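Local coordinates for DUF6836 domain-containing protein (Clostridium leptum, PDB 4PW1), which is of unknown function, its fold being a nine-stranded antiparallel beta sheet surrounded by alpha-helices, at residues Tyr29-Tyr34 / Leu107-Tyr112; Lys84-Thr89 / Tyr96-Ala101; Tyr202-Leu207 / Val246-Lys251. All blocks are in the same frame, centred on the assembly; numbering follows the deposited sequence.

Contact 1 of 3, residues Tyr29-Tyr34 / Leu107-Tyr112; sequences YPWNLY and LCYFSY
This is a loop-on-sheet contact: the segment Tyr29-Tyr34, in the loop between strands 24-28 and 39-40, lays aromatic and proline side chains on strand 106-114, an inner strand of the antiparallel sheet. No hydrogen bond crosses between the two segments. The strongest evidence of specific geometry is a T-shaped pair. The five-membered ring of Trp31 points its edge at the face of Tyr109, with centroids 4.3 Å apart and planes at 83°. Trp31 NE1 stands over the centre of the Tyr109 ring and lies 3.3 Å from Tyr109 CG, so the indole nitrogen end meets the pi cloud. Tyr109 CG, anti to the backbone N (chi1 -174°), sets that ring across the indole. Tyr109 OH and Ser111 OG share a weak hydrogen bond. The peptide before Pro30 is cis, and Pro30 CB sits over one face of the Tyr29 ring. The proline also reaches the strand: Pro30 CG lies 3.7 Å from Cys108 SG, and Pro30 CD packs 3.8 Å from Tyr109 CB. Cys108 SG approaches the Tyr29 ring obliquely, 3.8 Å from Tyr29 CE2, in a sulfur-aromatic contact. A classic beta bulge opposite Ala101 places Cys108 and Tyr109, consecutive in sequence, on the same side, toward the loop. The Tyr29 hydroxyl is hydrogen-bonded to Asp103 and its backbone carbonyl to Ser249 OG. Cohesion between the segments therefore rests on ring, sulfur and proline contacts, and the placement of NE1 suggests a favourable electrostatic pull of the indole N-H toward the tyrosine face.

Contact 2 of 3, residues Lys84-Thr89 / Tyr96-Ala101; sequences KDMALT and YLVNMA
Four backbone hydrogen bonds form the first shell of this beta hairpin, in which strands 80-89 and 95-103 run antiparallel, their short segments at 143°. Met86 and Val98 make a hydrogen-bonded pair, with Val98 N to Met86 O at 2.8 Å and the return bond, Met86 N to Val98 O, more bent at 146°. Leu88 and Tyr96 make the next one, where Tyr96 N meets Leu88 O at 2.8 Å nearly along the C=O axis. Between them lies the non-hydrogen-bonded pair Ala87-Leu97. Beyond Met86 the regular pattern gives way at Asp85, whose backbone has positive phi and psi. There the Asn99 side chain takes over: Asn99 OD1 accepts from Asp85 N at 2.8 Å, the donor lying above the carbonyl plane. Asn99 ND2 returns a bond to Asp85 OD1 at 2.9 Å; this oxygen lies in the amide plane, while the nitrogen meets it from above the carboxylate plane. The two flat groups are turned 84° apart, and the paired bonds fix the amide's rotation. Lys84 NZ forms a salt bridge with Asp85 OD2, at 3.4 Å a weak hydrogen bond. Strand 106-114 positions Asn99, through backbone hydrogen bonding to Ser111 and side-chain contacts with Tyr109 and Ser111. On the face carrying Met86, Leu88 and Val98, selenomethionine CE of Met86 lies 3.9 Å from Val98 CB, and Leu88 CD1 is equally far from Val98 CG2. Val54 of helix 44-58 touches Met86 and Leu88. A side-chain amide thus stands in for strand pairing at Asp85, and the ammonium and amide would probably stabilise the ionised carboxylate.

Contact 3 of 3, residues Tyr202-Leu207 / Val246-Lys251; sequences YTIWEL and VGFSLK
The Phe248 ring is the flat group at this interface, and Ile204 CD1 comes to it obliquely, 4.4 Å from Phe248 CE2, a loose touch rather than a stack. Strand 106-114 adds Leu107 and Phe110 to the surroundings of the ring. The helix's own flat groups are engaged elsewhere: the ring of Trp205 meets that of Phe139, and Tyr202 OH donates to Glu206 OE2 at 2.7 Å from above the carboxylate plane, a link one turn along the same helix. What joins helix 198-210 to strand 244-251 is mainly Leu250. With CG anti to the backbone N (chi1 171°), its two methyls spread among three helix residues. Leu250 CD1 lies 4.0 Å from Leu207 CD1 and 4.1 Å from Thr203 CG2, while Leu250 CD2 lies 4.0 Å from Ile204 CG1. The leucine tip therefore rests among side chains of successive turns, since Thr203 and Leu207 are four residues apart. The short helix and strand segments cross at 100°, nearly perpendicular, with their axes 10.3 Å apart at closest approach. Met234, on the neighbouring strand 233-239, also touches Ile204 and Leu207, so the helix packs on more than one strand. Thr203 turns its methyl to the sheet while its hydroxyl is hydrogen-bonded to Tyr252 OH. With no hydrogen bond between the segments and methyl contacts at ordinary van der Waals distances, this buried helix-on-sheet seam is held by apolar packing and burial of hydrocarbon surface.

All three contacts draw on one antiparallel sheet, in which strands 95-103, 106-114 and 244-251 are successive neighbours. Contact 3 is buried, whereas contacts 1 and 2 are partly buried. Contact 2 binds sheet strands to each other through backbone and amide hydrogen bonds; contact 1 adds an aromatic loop and contact 3 the apolar face of a helix. Contact 1 lies between the others and touches both: Ser111 N is 2.9 Å from Asn99 O, a probable strand-to-strand hydrogen bond, and Cys108 O is 2.8 Å from Leu250 N. Contacts 2 and 3 do not touch, their centres being about 20 Å apart on opposite sides of the chain's centre.

Contact 1 of 3, residues Tyr29-Tyr34 / Leu107-Tyr112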
loop_
_atom_site.group_PDB
_atom_site.type_symbol
_atom_site.label_atom_id
_atom_site.label_comp_id
_atom_site.label_asym_id
_atom_site.label_seq_id
_atom_site.Cartn_x
_atom_site.Cartn_y
_atom_site.Cartn_z
ATOM N N TYR B 29 -2.990 5.121 -6.853
ATOM C CA TYR B 29 -4.068 6.005 -7.258
ATOM C C TYR B 29 -4.473 5.625 -8.694
ATOM O O TYR B 29 -3.605 5.374 -9.536
ATOM C CB TYR B 29 -3.653 7.479 -7.128
ATOM C CG TYR B 29 -4.711 8.426 -7.686
ATOM C CD1 TYR B 29 -5.778 8.878 -6.882
ATOM C CD2 TYR B 29 -4.667 8.811 -9.033
ATOM C CE1 TYR B 29 -6.750 9.719 -7.387
ATOM C CE2 TYR B 29 -5.637 9.654 -9.550
ATOM C CZ TYR B 29 -6.662 10.099 -8.740
ATOM O OH TYR B 29 -7.627 10.861 -9.294
ATOM N N PRO B 30 -5.782 5.514 -8.965
ATOM C CA PRO B 30 -6.936 5.775 -8.126
ATOM C C PRO B 30 -7.620 4.496 -7.605
ATOM O O PRO B 30 -8.779 4.550 -7.192
ATOM C CB PRO B 30 -7.887 6.501 -9.096
ATOM C CG PRO B 30 -7.672 5.762 -10.380
ATOM C CD PRO B 30 -6.192 5.360 -10.371
ATOM N N TRP B 31 -6.901 3.385 -7.585
ATOM C CA TRP B 31 -7.467 2.120 -7.125
ATOM C C TRP B 31 -7.844 2.165 -5.656
ATOM O O TRP B 31 -8.683 1.389 -5.236
ATOM C CB TRP B 31 -6.565 0.929 -7.473
ATOM C CG TRP B 31 -6.448 0.811 -8.968
ATOM C CD1 TRP B 31 -5.471 1.316 -9.755
ATOM C CD2 TRP B 31 -7.409 0.242 -9.844
ATOM N NE1 TRP B 31 -5.730 1.032 -11.070
ATOM C CE2 TRP B 31 -6.922 0.380 -11.148
ATOM C CE3 TRP B 31 -8.641 -0.382 -9.651
ATOM C CZ2 TRP B 31 -7.633 -0.051 -12.254
ATOM C CZ3 TRP B 31 -9.324 -0.859 -10.750
ATOM C CH2 TRP B 31 -8.817 -0.688 -12.025
ATOM N N ASN B 32 -7.305 3.107 -4.904
ATOM C CA ASN B 32 -7.746 3.310 -3.530
ATOM C C ASN B 32 -9.200 3.784 -3.473
ATOM O O ASN B 32 -9.840 3.685 -2.435
ATOM C CB ASN B 32 -6.851 4.325 -2.805
ATOM C CG ASN B 32 -6.733 5.631 -3.590
ATOM O OD1 ASN B 32 -6.435 5.626 -4.793
ATOM N ND2 ASN B 32 -6.980 6.734 -2.935
ATOM N N LEU B 33 -9.711 4.323 -4.569
ATOM C CA LEU B 33 -11.079 4.840 -4.589
ATOM C C LEU B 33 -12.050 3.850 -5.189
ATOM O O LEU B 33 -13.228 4.111 -5.219
ATOM C CB LEU B 33 -11.119 6.141 -5.377
ATOM C CG LEU B 33 -10.201 7.237 -4.820
ATOM C CD1 LEU B 33 -10.242 8.451 -5.726
ATOM C CD2 LEU B 33 -10.589 7.647 -3.398
ATOM N N TYR B 34 -11.549 2.706 -5.663
ATOM C CA TYR B 34 -12.364 1.684 -6.286
ATOM C C TYR B 34 -13.159 0.966 -5.192
ATOM O O TYR B 34 -12.579 0.568 -4.167
ATOM C CB TYR B 34 -11.458 0.696 -6.995
ATOM C CG TYR B 34 -12.155 -0.431 -7.681
ATOM C CD1 TYR B 34 -12.659 -0.273 -8.975
ATOM C CD2 TYR B 34 -12.340 -1.658 -7.037
ATOM C CE1 TYR B 34 -13.322 -1.292 -9.593
ATOM C CE2 TYR B 34 -12.984 -2.681 -7.665
ATOM C CZ TYR B 34 -13.477 -2.485 -8.938
ATOM O OH TYR B 34 -14.153 -3.498 -9.576
ATOM N N LEU B 107 -5.842 10.195 -18.329
ATOM C CA LEU B 107 -5.325 8.876 -18.009
ATOM C C LEU B 107 -4.427 8.997 -16.802
ATOM O O LEU B 107 -3.398 9.639 -16.865
ATOM C CB LEU B 107 -4.532 8.275 -19.179
ATOM C CG LEU B 107 -3.963 6.874 -18.957
ATOM C CD1 LEU B 107 -5.108 5.845 -18.833
ATOM C CD2 LEU B 107 -3.054 6.460 -20.099
ATOM N N CYS B 108 -4.828 8.377 -15.704
ATOM C CA CYS B 108 -4.067 8.465 -14.444
ATOM C C CYS B 108 -3.488 7.130 -14.004
ATOM O O CYS B 108 -2.747 7.066 -13.039
ATOM C CB CYS B 108 -4.963 9.052 -13.345
ATOM S SG CYS B 108 -6.480 8.144 -12.980
ATOM N N TYR B 109 -3.860 6.052 -14.694
ATOM C CA TYR B 109 -3.352 4.745 -14.401
ATOM C C TYR B 109 -3.389 3.855 -15.635
ATOM O O TYR B 109 -4.379 3.808 -16.326
ATOM C CB TYR B 109 -4.087 4.097 -13.214
ATOM C CG TYR B 109 -3.470 2.778 -12.803
ATOM C CD1 TYR B 109 -3.631 1.633 -13.602
ATOM C CD2 TYR B 109 -2.672 2.684 -11.689
ATOM C CE1 TYR B 109 -3.024 0.448 -13.259
ATOM C CE2 TYR B 109 -2.043 1.494 -11.335
ATOM C CZ TYR B 109 -2.237 0.399 -12.109
ATOM O OH TYR B 109 -1.622 -0.750 -11.784
ATOM N N PHE B 110 -2.261 3.196 -15.914
ATOM C CA PHE B 110 -2.147 2.172 -16.942
ATOM C C PHE B 110 -1.176 1.089 -16.478
ATOM O O PHE B 110 -0.119 1.404 -15.993
ATOM C CB PHE B 110 -1.593 2.781 -18.232
ATOM C CG PHE B 110 -1.380 1.767 -19.323
ATOM C CD1 PHE B 110 -0.191 1.079 -19.439
ATOM C CD2 PHE B 110 -2.388 1.486 -20.222
ATOM C CE1 PHE B 110 -0.008 0.138 -20.444
ATOM C CE2 PHE B 110 -2.227 0.525 -21.189
ATOM C CZ PHE B 110 -1.036 -0.155 -21.306
ATOM N N SER B 111 -1.516 -0.182 -16.636
ATOM C CA SER B 111 -0.528 -1.225 -16.480
ATOM C C SER B 111 -0.858 -2.414 -17.387
ATOM O O SER B 111 -2.057 -2.780 -17.603
ATOM C CB SER B 111 -0.440 -1.663 -15.002
ATOM O OG SER B 111 -1.593 -2.423 -14.674
ATOM N N TYR B 112 0.211 -3.024 -17.892
ATOM C CA TYR B 112 0.184 -4.107 -18.851
ATOM C C TYR B 112 1.141 -5.184 -18.351
ATOM O O TYR B 112 2.350 -5.061 -18.496
ATOM C CB TYR B 112 0.665 -3.534 -20.174
ATOM C CG TYR B 112 0.695 -4.439 -21.374
ATOM C CD1 TYR B 112 -0.448 -4.670 -22.123
ATOM C CD2 TYR B 112 1.889 -4.967 -21.824
ATOM C CE1 TYR B 112 -0.402 -5.455 -23.272
ATOM C CE2 TYR B 112 1.951 -5.751 -22.972
ATOM C CZ TYR B 112 0.802 -5.975 -23.707
ATOM O OH TYR B 112 0.865 -6.732 -24.828
#

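Contact 2 of 3, residues Lys84-Thr89 / Tyr96-Ala101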
loop_
_atom_site.group_PDB
_atom_site.type_symbol
_atom_site.label_atom_id
_atom_site.label_comp_id
_atom_site.label_asym_id
_atom_site.label_seq_id
_atom_site.Cartn_x
_atom_site.Cartn_y
_atom_site.Cartn_z
ATOM N N LYS B 84 -10.660 -2.883 -15.028
ATOM C CA LYS B 84 -10.006 -3.744 -14.056
ATOM C C LYS B 84 -9.755 -5.131 -14.615
ATOM O O LYS B 84 -10.676 -5.834 -14.985
ATOM C CB LYS B 84 -10.845 -3.895 -12.802
ATOM C CG LYS B 84 -10.079 -4.518 -11.615
ATOM C CD LYS B 84 -11.078 -4.830 -10.506
ATOM C CE LYS B 84 -10.426 -5.032 -9.161
ATOM N NZ LYS B 84 -9.508 -6.170 -9.201
ATOM N N ASP B 85 -8.483 -5.531 -14.604
ATOM C CA ASP B 85 -8.060 -6.878 -14.964
ATOM C C ASP B 85 -8.683 -7.385 -16.258
ATOM O O ASP B 85 -9.193 -8.489 -16.318
ATOM C CB ASP B 85 -8.302 -7.842 -13.796
ATOM C CG ASP B 85 -7.394 -7.574 -12.618
ATOM O OD1 ASP B 85 -6.271 -7.027 -12.785
ATOM O OD2 ASP B 85 -7.810 -7.943 -11.481
HETATM N N MSE B 86 -8.566 -6.611 -17.342
HETATM C CA MSE B 86 -8.918 -7.124 -18.643
HETATM C C MSE B 86 -7.866 -8.148 -19.075
HETATM O O MSE B 86 -6.659 -7.841 -19.126
HETATM C CB MSE B 86 -9.042 -6.002 -19.683
HETATM C CG MSE B 86 -9.404 -6.550 -21.022
HETATM SE SE MSE B 86 -9.569 -5.085 -22.314
HETATM C CE MSE B 86 -7.785 -4.405 -22.456
ATOM N N ALA B 87 -8.324 -9.356 -19.419
ATOM C CA ALA B 87 -7.466 -10.484 -19.749
ATOM C C ALA B 87 -7.237 -10.525 -21.231
ATOM O O ALA B 87 -8.187 -10.529 -21.989
ATOM C CB ALA B 87 -8.085 -11.834 -19.280
ATOM N N LEU B 88 -5.986 -10.496 -21.668
ATOM C CA LEU B 88 -5.657 -10.630 -23.096
ATOM C C LEU B 88 -4.628 -11.745 -23.283
ATOM O O LEU B 88 -3.756 -11.934 -22.428
ATOM C CB LEU B 88 -5.022 -9.329 -23.630
ATOM C CG LEU B 88 -5.870 -8.075 -23.575
ATOM C CD1 LEU B 88 -5.048 -6.913 -24.105
ATOM C CD2 LEU B 88 -7.137 -8.211 -24.418
ATOM N N THR B 89 -4.679 -12.413 -24.427
ATOM C CA THR B 89 -3.692 -13.394 -24.806
ATOM C C THR B 89 -3.023 -12.952 -26.108
ATOM O O THR B 89 -3.683 -12.751 -27.080
ATOM C CB THR B 89 -4.337 -14.781 -24.951
ATOM O OG1 THR B 89 -4.866 -15.170 -23.689
ATOM C CG2 THR B 89 -3.308 -15.827 -25.346
ATOM N N TYR B 96 -1.821 -11.550 -20.470
ATOM C CA TYR B 96 -1.691 -10.267 -19.805
ATOM C C TYR B 96 -2.949 -9.872 -19.056
ATOM O O TYR B 96 -4.039 -10.283 -19.397
ATOM C CB TYR B 96 -1.422 -9.191 -20.832
ATOM C CG TYR B 96 -0.107 -9.317 -21.486
ATOM C CD1 TYR B 96 0.032 -10.095 -22.619
ATOM C CD2 TYR B 96 1.006 -8.665 -20.981
ATOM C CE1 TYR B 96 1.243 -10.228 -23.244
ATOM C CE2 TYR B 96 2.244 -8.802 -21.596
ATOM C CZ TYR B 96 2.343 -9.583 -22.742
ATOM O OH TYR B 96 3.515 -9.752 -23.440
ATOM N N LEU B 97 -2.771 -9.092 -18.002
ATOM C CA LEU B 97 -3.860 -8.319 -17.413
ATOM C C LEU B 97 -3.544 -6.864 -17.699
ATOM O O LEU B 97 -2.419 -6.397 -17.462
ATOM C CB LEU B 97 -3.964 -8.556 -15.896
ATOM C CG LEU B 97 -4.456 -9.929 -15.455
ATOM C CD1 LEU B 97 -4.480 -10.066 -13.935
ATOM C CD2 LEU B 97 -5.841 -10.241 -16.048
ATOM N N VAL B 98 -4.529 -6.174 -18.236
ATOM C CA VAL B 98 -4.482 -4.751 -18.423
ATOM C C VAL B 98 -5.406 -4.071 -17.414
ATOM O O VAL B 98 -6.581 -4.443 -17.287
ATOM C CB VAL B 98 -4.962 -4.350 -19.800
ATOM C CG1 VAL B 98 -4.955 -2.830 -19.971
ATOM C CG2 VAL B 98 -4.120 -5.011 -20.853
ATOM N N ASN B 99 -4.876 -3.057 -16.748
ATOM C CA ASN B 99 -5.636 -2.202 -15.854
ATOM C C ASN B 99 -5.472 -0.758 -16.296
ATOM O O ASN B 99 -4.363 -0.329 -16.648
ATOM C CB ASN B 99 -5.158 -2.371 -14.417
ATOM C CG ASN B 99 -5.692 -3.637 -13.805
ATOM O OD1 ASN B 99 -6.814 -3.666 -13.312
ATOM N ND2 ASN B 99 -4.964 -4.722 -13.976
HETATM N N MSE B 100 -6.569 -0.002 -16.273
HETATM C CA MSE B 100 -6.518 1.399 -16.598
HETATM C C MSE B 100 -7.509 2.168 -15.829
HETATM O O MSE B 100 -8.500 1.637 -15.374
HETATM C CB MSE B 100 -6.869 1.689 -18.090
HETATM C CG MSE B 100 -5.961 0.947 -19.004
HETATM SE SE MSE B 100 -6.348 1.435 -20.955
HETATM C CE MSE B 100 -6.330 3.191 -20.779
ATOM N N ALA B 101 -7.249 3.457 -15.687
ATOM C CA ALA B 101 -8.228 4.345 -15.075
ATOM C C ALA B 101 -8.080 5.742 -15.616
ATOM O O ALA B 101 -6.963 6.203 -15.881
ATOM C CB ALA B 101 -8.085 4.377 -13.581
#

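Contact 3 of 3, residues Tyr202-Leu207 / Val246-Lys251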
loop_
_atom_site.group_PDB
_atom_site.type_symbol
_atom_site.label_atom_id
_atom_site.label_comp_id
_atom_site.label_asym_id
_atom_site.label_seq_id
_atom_site.Cartn_x
_atom_site.Cartn_y
_atom_site.Cartn_z
ATOM N N TYR B 202 3.675 16.726 -19.844
ATOM C CA TYR B 202 4.618 17.624 -19.192
ATOM C C TYR B 202 4.773 17.226 -17.698
ATOM O O TYR B 202 5.874 17.154 -17.172
ATOM C CB TYR B 202 4.205 19.099 -19.328
ATOM C CG TYR B 202 5.169 19.973 -18.589
ATOM C CD1 TYR B 202 6.353 20.378 -19.180
ATOM C CD2 TYR B 202 4.946 20.310 -17.260
ATOM C CE1 TYR B 202 7.294 21.106 -18.470
ATOM C CE2 TYR B 202 5.886 21.025 -16.529
ATOM C CZ TYR B 202 7.052 21.414 -17.141
ATOM O OH TYR B 202 7.981 22.147 -16.462
ATOM N N THR B 203 3.666 16.991 -17.007
ATOM C CA THR B 203 3.747 16.697 -15.577
ATOM C C THR B 203 4.567 15.426 -15.323
ATOM O O THR B 203 5.389 15.374 -14.423
ATOM C CB THR B 203 2.350 16.516 -14.978
ATOM O OG1 THR B 203 1.644 17.730 -15.116
ATOM C CG2 THR B 203 2.400 16.153 -13.482
ATOM N N ILE B 204 4.363 14.419 -16.145
ATOM C CA ILE B 204 5.085 13.172 -15.978
ATOM C C ILE B 204 6.588 13.402 -16.159
ATOM O O ILE B 204 7.418 12.967 -15.340
ATOM C CB ILE B 204 4.538 12.102 -16.972
ATOM C CG1 ILE B 204 3.097 11.728 -16.595
ATOM C CG2 ILE B 204 5.392 10.871 -16.953
ATOM C CD1 ILE B 204 2.363 10.996 -17.709
ATOM N N TRP B 205 6.937 14.112 -17.230
ATOM C CA TRP B 205 8.316 14.419 -17.499
ATOM C C TRP B 205 8.943 15.232 -16.386
ATOM O O TRP B 205 10.060 14.923 -15.920
ATOM C CB TRP B 205 8.356 15.156 -18.835
ATOM C CG TRP B 205 9.644 15.587 -19.333
ATOM C CD1 TRP B 205 10.544 14.843 -20.051
ATOM C CD2 TRP B 205 10.213 16.876 -19.179
ATOM N NE1 TRP B 205 11.631 15.624 -20.391
ATOM C CE2 TRP B 205 11.452 16.873 -19.858
ATOM C CE3 TRP B 205 9.778 18.068 -18.586
ATOM C CZ2 TRP B 205 12.239 18.022 -19.958
ATOM C CZ3 TRP B 205 10.603 19.188 -18.632
ATOM C CH2 TRP B 205 11.809 19.157 -19.316
ATOM N N GLU B 206 8.242 16.284 -15.962
ATOM C CA GLU B 206 8.760 17.176 -14.946
ATOM C C GLU B 206 8.970 16.459 -13.585
ATOM O O GLU B 206 9.937 16.736 -12.874
ATOM C CB GLU B 206 7.848 18.381 -14.739
ATOM C CG GLU B 206 8.418 19.427 -13.793
ATOM C CD GLU B 206 7.408 20.492 -13.442
ATOM O OE1 GLU B 206 6.455 20.086 -12.759
ATOM O OE2 GLU B 206 7.529 21.700 -13.856
ATOM N N LEU B 207 8.067 15.568 -13.219
ATOM C CA LEU B 207 8.271 14.831 -11.990
ATOM C C LEU B 207 9.532 13.998 -12.014
ATOM O O LEU B 207 10.332 14.033 -11.047
ATOM C CB LEU B 207 7.126 13.900 -11.725
ATOM C CG LEU B 207 5.925 14.617 -11.158
ATOM C CD1 LEU B 207 4.735 13.680 -11.274
ATOM C CD2 LEU B 207 6.195 15.069 -9.735
ATOM N N VAL B 246 6.179 -0.868 -17.450
ATOM C CA VAL B 246 4.974 -1.513 -17.939
ATOM C C VAL B 246 3.706 -0.820 -17.466
ATOM O O VAL B 246 2.611 -1.277 -17.729
ATOM C CB VAL B 246 4.941 -3.016 -17.597
ATOM C CG1 VAL B 246 6.102 -3.725 -18.280
ATOM C CG2 VAL B 246 5.000 -3.218 -16.093
ATOM N N GLY B 247 3.857 0.279 -16.761
ATOM C CA GLY B 247 2.726 1.036 -16.279
ATOM C C GLY B 247 3.095 2.259 -15.499
ATOM O O GLY B 247 4.270 2.514 -15.245
ATOM N N PHE B 248 2.076 3.016 -15.102
ATOM C CA PHE B 248 2.236 4.156 -14.268
ATOM C C PHE B 248 0.946 4.513 -13.564
ATOM O O PHE B 248 -0.120 4.075 -13.950
ATOM C CB PHE B 248 2.710 5.399 -15.052
ATOM C CG PHE B 248 1.625 6.037 -15.880
ATOM C CD1 PHE B 248 1.320 5.554 -17.138
ATOM C CD2 PHE B 248 0.902 7.128 -15.399
ATOM C CE1 PHE B 248 0.302 6.137 -17.896
ATOM C CE2 PHE B 248 -0.131 7.696 -16.147
ATOM C CZ PHE B 248 -0.427 7.187 -17.403
ATOM N N SER B 249 1.083 5.336 -12.527
ATOM C CA SER B 249 -0.016 5.918 -11.778
ATOM C C SER B 249 0.376 7.356 -11.577
ATOM O O SER B 249 1.485 7.628 -11.100
ATOM C CB SER B 249 -0.152 5.273 -10.387
ATOM O OG SER B 249 -1.048 6.034 -9.566
ATOM N N LEU B 250 -0.523 8.271 -11.900
ATOM C CA LEU B 250 -0.279 9.705 -11.711
ATOM C C LEU B 250 -1.413 10.334 -10.927
ATOM O O LEU B 250 -2.579 10.186 -11.287
ATOM C CB LEU B 250 -0.165 10.407 -13.079
ATOM C CG LEU B 250 -0.122 11.942 -13.025
ATOM C CD1 LEU B 250 1.137 12.377 -12.333
ATOM C CD2 LEU B 250 -0.221 12.549 -14.423
ATOM N N LYS B 251 -1.078 10.975 -9.818
ATOM C CA LYS B 251 -2.063 11.664 -8.999
ATOM C C LYS B 251 -1.680 13.140 -8.858
ATOM O O LYS B 251 -0.669 13.457 -8.237
ATOM C CB LYS B 251 -2.122 11.055 -7.607
ATOM C CG LYS B 251 -3.132 11.744 -6.712
ATOM C CD LYS B 251 -3.097 11.145 -5.308
ATOM C CE LYS B 251 -4.132 11.801 -4.444
ATOM N NZ LYS B 251 -4.433 10.882 -3.336
#